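Local coordinates for periplasmic cell division protein (SufI) (Aquifex aeolicus, PDB 6SYY) that probably works as a multicopper oxidase of the laccase type, with a methionine-rich loop whose open-to-close transitions have a role in catalysis, at residues D182-L194 with A373-V385. Sequence-based numbering, arbitrary orientation.
Sequences DEDEDNLKQALDL and AYDKSIPQRLSEV
Tyr374 holds the last turn of helix 183-192 through one direct hydrogen bond, OH giving its proton to Leu192 O at 2.7 Å. The C=O...donor angle is 110° and the hydroxyl is tilted 26° from the carbonyl plane, so the carbonyl is met from the side, while its oxygen lies at the ring's edge. With CG anti to the backbone N (chi1 -170°), the phenol extends to the turn where Asp193 takes positive phi. A phenylalanine here would probably leave Leu192 O without this partner and the turn near it less firmly tied to the loop.

The closely packed part is an apolar cluster in which the buried Leu188, Leu192 and Leu382 gather with Pro379 and Ala191. Leu188 CD1 touches Leu382 CD2 at 3.9 Å and, approaching at about a right angle, Pro379 CG at 4.0 Å; Ala191 CB meets the same proline carbon. Leu192 CD2 reaches Ser377 O at 3.4 Å.

On the solvent side, exposed Lys376, bent at chi2, keeps its methylenes close, CG above one face of the Tyr374 ring, offset toward its rim, and CD against Ala191 O. Its charged end stands off, NZ 6.0 Å from Asp193 OD2. At the helix start water mediates: one molecule donates to Asp184 O and Leu382 O, another links Asp184 OD2 to Glu384 N.

Away from the copper sites, helix (176-181 to 200-208) and loop (361-370 to 394-402) each connect strands of different sheets, consistent with linkers between cupredoxin-like domains. Ser383 OG bonds to Leu284 O of strand 282-290, Leu188 and Leu382 both rest on Ile277 of strand 270-279, and Tyr374 packs on Ile247 of strand 247-254.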
loop_
_atom_site.group_PDB
_atom_site.type_symbol
_atom_site.label_atom_id
_atom_site.label_comp_id
_atom_site.label_asym_id
_atom_site.label_seq_id
_atom_site.Cartn_x
_atom_site.Cartn_y
_atom_site.Cartn_z
ATOM N N ASP A 182 -14.168 7.888 -8.710
ATOM C CA ASP A 182 -14.853 9.172 -8.679
ATOM C C ASP A 182 -14.995 9.643 -10.121
ATOM O O ASP A 182 -14.742 8.891 -11.066
ATOM C CB ASP A 182 -14.119 10.183 -7.780
ATOM C CG ASP A 182 -12.700 10.513 -8.261
ATOM O OD1 ASP A 182 -12.373 10.305 -9.448
ATOM O OD2 ASP A 182 -11.888 10.978 -7.429
ATOM N N GLU A 183 -15.384 10.906 -10.290
ATOM C CA GLU A 183 -15.602 11.429 -11.632
ATOM C C GLU A 183 -14.305 11.493 -12.436
ATOM O O GLU A 183 -14.329 11.289 -13.656
ATOM C CB GLU A 183 -16.263 12.805 -11.543
ATOM C CG GLU A 183 -16.734 13.368 -12.875
ATOM C CD GLU A 183 -17.493 14.672 -12.716
ATOM O OE1 GLU A 183 -17.665 15.123 -11.564
ATOM O OE2 GLU A 183 -17.918 15.244 -13.743
ATOM N N ASP A 184 -13.170 11.756 -11.778
ATOM C CA ASP A 184 -11.894 11.794 -12.493
ATOM C C ASP A 184 -11.535 10.427 -13.053
ATOM O O ASP A 184 -11.064 10.317 -14.193
ATOM C CB ASP A 184 -10.776 12.288 -11.576
ATOM C CG ASP A 184 -10.801 13.784 -11.380
ATOM O OD1 ASP A 184 -11.273 14.493 -12.296
ATOM O OD2 ASP A 184 -10.339 14.250 -10.315
ATOM N N GLU A 185 -11.729 9.374 -12.256
ATOM C CA GLU A 185 -11.507 8.020 -12.751
ATOM C C GLU A 185 -12.459 7.693 -13.893
ATOM O O GLU A 185 -12.087 6.984 -14.837
ATOM C CB GLU A 185 -11.664 7.012 -11.614
ATOM C CG GLU A 185 -11.581 5.558 -12.052
ATOM C CD GLU A 185 -10.226 5.192 -12.633
ATOM O OE1 GLU A 185 -9.227 5.865 -12.298
ATOM O OE2 GLU A 185 -10.161 4.226 -13.426
ATOM N N ASP A 186 -13.690 8.207 -13.829
ATOM C CA ASP A 186 -14.643 7.985 -14.913
ATOM C C ASP A 186 -14.112 8.540 -16.225
ATOM O O ASP A 186 -14.141 7.860 -17.258
ATOM C CB ASP A 186 -15.990 8.626 -14.573
ATOM C CG ASP A 186 -16.750 7.870 -13.500
ATOM O OD1 ASP A 186 -16.294 6.783 -13.085
ATOM O OD2 ASP A 186 -17.809 8.373 -13.072
ATOM N N ASN A 187 -13.613 9.778 -16.202
ATOM C CA ASN A 187 -13.113 10.393 -17.428
ATOM C C ASN A 187 -11.872 9.676 -17.945
ATOM O O ASN A 187 -11.696 9.525 -19.158
ATOM C CB ASN A 187 -12.827 11.873 -17.189
ATOM C CG ASN A 187 -14.067 12.644 -16.783
ATOM O OD1 ASN A 187 -15.191 12.243 -17.091
ATOM N ND2 ASN A 187 -13.871 13.758 -16.086
ATOM N N LEU A 188 -11.001 9.224 -17.042
ATOM C CA LEU A 188 -9.836 8.462 -17.478
ATOM C C LEU A 188 -10.248 7.119 -18.065
ATOM O O LEU A 188 -9.713 6.696 -19.097
ATOM C CB LEU A 188 -8.873 8.254 -16.314
ATOM C CG LEU A 188 -7.580 7.542 -16.713
ATOM C CD1 LEU A 188 -6.728 8.423 -17.629
ATOM C CD2 LEU A 188 -6.809 7.131 -15.474
ATOM N N LYS A 189 -11.198 6.436 -17.421
ATOM C CA LYS A 189 -11.651 5.139 -17.914
ATOM C C LYS A 189 -12.242 5.266 -19.311
ATOM O O LYS A 189 -12.055 4.384 -20.156
ATOM C CB LYS A 189 -12.664 4.542 -16.934
ATOM C CG LYS A 189 -13.329 3.249 -17.377
ATOM C CD LYS A 189 -14.300 2.746 -16.307
ATOM C CE LYS A 189 -15.143 1.573 -16.800
ATOM N NZ LYS A 189 -16.000 1.943 -17.964
ATOM N N GLN A 190 -12.940 6.372 -19.579
ATOM C CA GLN A 190 -13.501 6.588 -20.907
ATOM C C GLN A 190 -12.420 6.970 -21.907
ATOM O O GLN A 190 -12.411 6.475 -23.040
ATOM C CB GLN A 190 -14.577 7.667 -20.850
ATOM C CG GLN A 190 -15.206 7.974 -22.194
ATOM C CD GLN A 190 -16.105 9.190 -22.148
ATOM O OE1 GLN A 190 -17.318 9.088 -22.331
ATOM N NE2 GLN A 190 -15.512 10.352 -21.905
ATOM N N ALA A 191 -11.502 7.852 -21.505
ATOM C CA ALA A 191 -10.435 8.274 -22.403
ATOM C C ALA A 191 -9.610 7.092 -22.895
ATOM O O ALA A 191 -9.183 7.077 -24.056
ATOM C CB ALA A 191 -9.538 9.295 -21.705
ATOM N N LEU A 192 -9.400 6.083 -22.051
ATOM C CA LEU A 192 -8.532 4.968 -22.397
ATOM C C LEU A 192 -9.259 3.636 -22.516
ATOM O O LEU A 192 -8.598 2.608 -22.709
ATOM C CB LEU A 192 -7.401 4.842 -21.368
ATOM C CG LEU A 192 -6.538 6.094 -21.205
ATOM C CD1 LEU A 192 -5.551 5.934 -20.056
ATOM C CD2 LEU A 192 -5.808 6.401 -22.499
ATOM N N ASP A 193 -10.589 3.620 -22.415
ATOM C CA ASP A 193 -11.362 2.381 -22.514
ATOM C C ASP A 193 -10.878 1.355 -21.490
ATOM O O ASP A 193 -10.775 0.161 -21.778
ATOM C CB ASP A 193 -11.311 1.811 -23.936
ATOM C CG ASP A 193 -12.421 0.818 -24.211
ATOM O OD1 ASP A 193 -13.352 0.723 -23.384
ATOM O OD2 ASP A 193 -12.360 0.129 -25.253
ATOM N N LEU A 194 -10.567 1.827 -20.285
ATOM C CA LEU A 194 -10.083 0.937 -19.241
ATOM C C LEU A 194 -11.196 0.015 -18.758
ATOM O O LEU A 194 -12.375 0.376 -18.742
ATOM C CB LEU A 194 -9.525 1.738 -18.063
ATOM C CG LEU A 194 -8.351 2.674 -18.370
ATOM C CD1 LEU A 194 -7.869 3.389 -17.100
ATOM C CD2 LEU A 194 -7.208 1.921 -19.048
ATOM N N ALA A 373 -6.251 -2.219 -32.809
ATOM C CA ALA A 373 -6.616 -0.949 -33.423
ATOM C C ALA A 373 -6.721 0.184 -32.407
ATOM O O ALA A 373 -7.336 1.215 -32.702
ATOM C CB ALA A 373 -7.934 -1.090 -34.186
ATOM N N TYR A 374 -6.135 0.009 -31.225
ATOM C CA TYR A 374 -6.234 0.981 -30.141
ATOM C C TYR A 374 -5.610 2.314 -30.543
ATOM O O TYR A 374 -4.425 2.377 -30.881
ATOM C CB TYR A 374 -5.538 0.408 -28.910
ATOM C CG TYR A 374 -5.744 1.171 -27.626
ATOM C CD1 TYR A 374 -4.828 2.128 -27.210
ATOM C CD2 TYR A 374 -6.839 0.907 -26.809
ATOM C CE1 TYR A 374 -5.004 2.814 -26.025
ATOM C CE2 TYR A 374 -7.023 1.588 -25.624
ATOM C CZ TYR A 374 -6.103 2.540 -25.237
ATOM O OH TYR A 374 -6.285 3.222 -24.059
ATOM N N ASP A 375 -6.408 3.384 -30.493
ATOM C CA ASP A 375 -5.967 4.703 -30.937
ATOM C C ASP A 375 -6.077 5.772 -29.855
ATOM O O ASP A 375 -5.964 6.962 -30.168
ATOM C CB ASP A 375 -6.762 5.142 -32.170
ATOM C CG ASP A 375 -6.484 4.274 -33.376
ATOM O OD1 ASP A 375 -5.378 3.697 -33.447
ATOM O OD2 ASP A 375 -7.368 4.170 -34.254
ATOM N N LYS A 376 -6.288 5.391 -28.599
ATOM C CA LYS A 376 -6.464 6.382 -27.549
ATOM C C LYS A 376 -5.142 7.085 -27.247
ATOM O O LYS A 376 -4.053 6.585 -27.547
ATOM C CB LYS A 376 -7.015 5.731 -26.280
ATOM C CG LYS A 376 -8.258 4.871 -26.501
ATOM C CD LYS A 376 -9.438 5.696 -26.997
ATOM C CE LYS A 376 -10.706 4.854 -27.086
ATOM N NZ LYS A 376 -11.887 5.655 -27.517
ATOM N N SER A 377 -5.252 8.266 -26.649
ATOM C CA SER A 377 -4.100 9.075 -26.273
ATOM C C SER A 377 -4.052 9.227 -24.760
ATOM O O SER A 377 -5.093 9.330 -24.104
ATOM C CB SER A 377 -4.163 10.459 -26.915
ATOM O OG SER A 377 -4.344 10.359 -28.310
ATOM N N ILE A 378 -2.847 9.247 -24.211
ATOM C CA ILE A 378 -2.716 9.570 -22.787
ATOM C C ILE A 378 -3.128 11.022 -22.573
ATOM O O ILE A 378 -2.609 11.916 -23.265
ATOM C CB ILE A 378 -1.287 9.325 -22.315
ATOM C CG1 ILE A 378 -0.950 7.842 -22.432
ATOM C CG2 ILE A 378 -1.112 9.801 -20.886
ATOM C CD1 ILE A 378 0.318 7.464 -21.725
ATOM N N PRO A 379 -4.055 11.306 -21.661
ATOM C CA PRO A 379 -4.575 12.670 -21.538
ATOM C C PRO A 379 -3.535 13.616 -20.962
ATOM O O PRO A 379 -2.601 13.216 -20.265
ATOM C CB PRO A 379 -5.770 12.517 -20.586
ATOM C CG PRO A 379 -6.062 11.043 -20.550
ATOM C CD PRO A 379 -4.734 10.379 -20.745
ATOM N N GLN A 380 -3.713 14.900 -21.274
ATOM C CA GLN A 380 -2.804 15.913 -20.751
ATOM C C GLN A 380 -2.989 16.097 -19.248
ATOM O O GLN A 380 -2.008 16.265 -18.513
ATOM C CB GLN A 380 -3.015 17.235 -21.487
ATOM C CG GLN A 380 -2.756 17.171 -22.984
ATOM C CD GLN A 380 -1.278 17.180 -23.326
ATOM O OE1 GLN A 380 -0.424 17.267 -22.443
ATOM N NE2 GLN A 380 -0.968 17.098 -24.616
ATOM N N ARG A 381 -4.232 16.062 -18.770
ATOM C CA ARG A 381 -4.541 16.296 -17.366
ATOM C C ARG A 381 -5.316 15.117 -16.789
ATOM O O ARG A 381 -6.147 14.511 -17.472
ATOM C CB ARG A 381 -5.329 17.601 -17.188
ATOM C CG ARG A 381 -4.429 18.822 -16.978
ATOM C CD ARG A 381 -5.101 20.126 -17.390
ATOM N NE ARG A 381 -5.299 20.206 -18.836
ATOM C CZ ARG A 381 -5.755 21.280 -19.472
ATOM N NH1 ARG A 381 -6.059 22.379 -18.792
ATOM N NH2 ARG A 381 -5.905 21.259 -20.790
ATOM N N LEU A 382 -5.030 14.797 -15.530
ATOM C CA LEU A 382 -5.638 13.674 -14.824
ATOM C C LEU A 382 -6.589 14.095 -13.717
ATOM O O LEU A 382 -7.636 13.467 -13.541
ATOM C CB LEU A 382 -4.549 12.779 -14.221
ATOM C CG LEU A 382 -3.579 12.110 -15.190
ATOM C CD1 LEU A 382 -2.361 11.586 -14.451
ATOM C CD2 LEU A 382 -4.286 10.986 -15.930
ATOM N N SER A 383 -6.249 15.136 -12.963
ATOM C CA SER A 383 -7.041 15.556 -11.811
ATOM C C SER A 383 -6.469 16.869 -11.296
ATOM O O SER A 383 -5.482 17.393 -11.822
ATOM C CB SER A 383 -7.030 14.501 -10.707
ATOM O OG SER A 383 -5.739 14.423 -10.125
ATOM N N GLU A 384 -7.097 17.392 -10.250
ATOM C CA GLU A 384 -6.609 18.570 -9.552
ATOM C C GLU A 384 -5.993 18.130 -8.232
ATOM O O GLU A 384 -6.674 17.530 -7.395
ATOM C CB GLU A 384 -7.734 19.577 -9.314
ATOM C CG GLU A 384 -8.330 20.137 -10.593
ATOM C CD GLU A 384 -7.304 20.865 -11.442
ATOM O OE1 GLU A 384 -6.396 21.498 -10.861
ATOM O OE2 GLU A 384 -7.401 20.801 -12.688
ATOM N N VAL A 385 -4.708 18.402 -8.067
ATOM C CA VAL A 385 -4.018 18.214 -6.798
ATOM C C VAL A 385 -3.724 19.610 -6.266
ATOM O O VAL A 385 -2.820 20.297 -6.754
ATOM C CB VAL A 385 -2.737 17.388 -6.950
ATOM C CG1 VAL A 385 -2.099 17.161 -5.591
ATOM C CG2 VAL A 385 -3.039 16.070 -7.637
HETATM O O HOH W 1 -9.517 12.204 -15.204
HETATM O O HOH W 2 -9.420 16.277 -8.754
#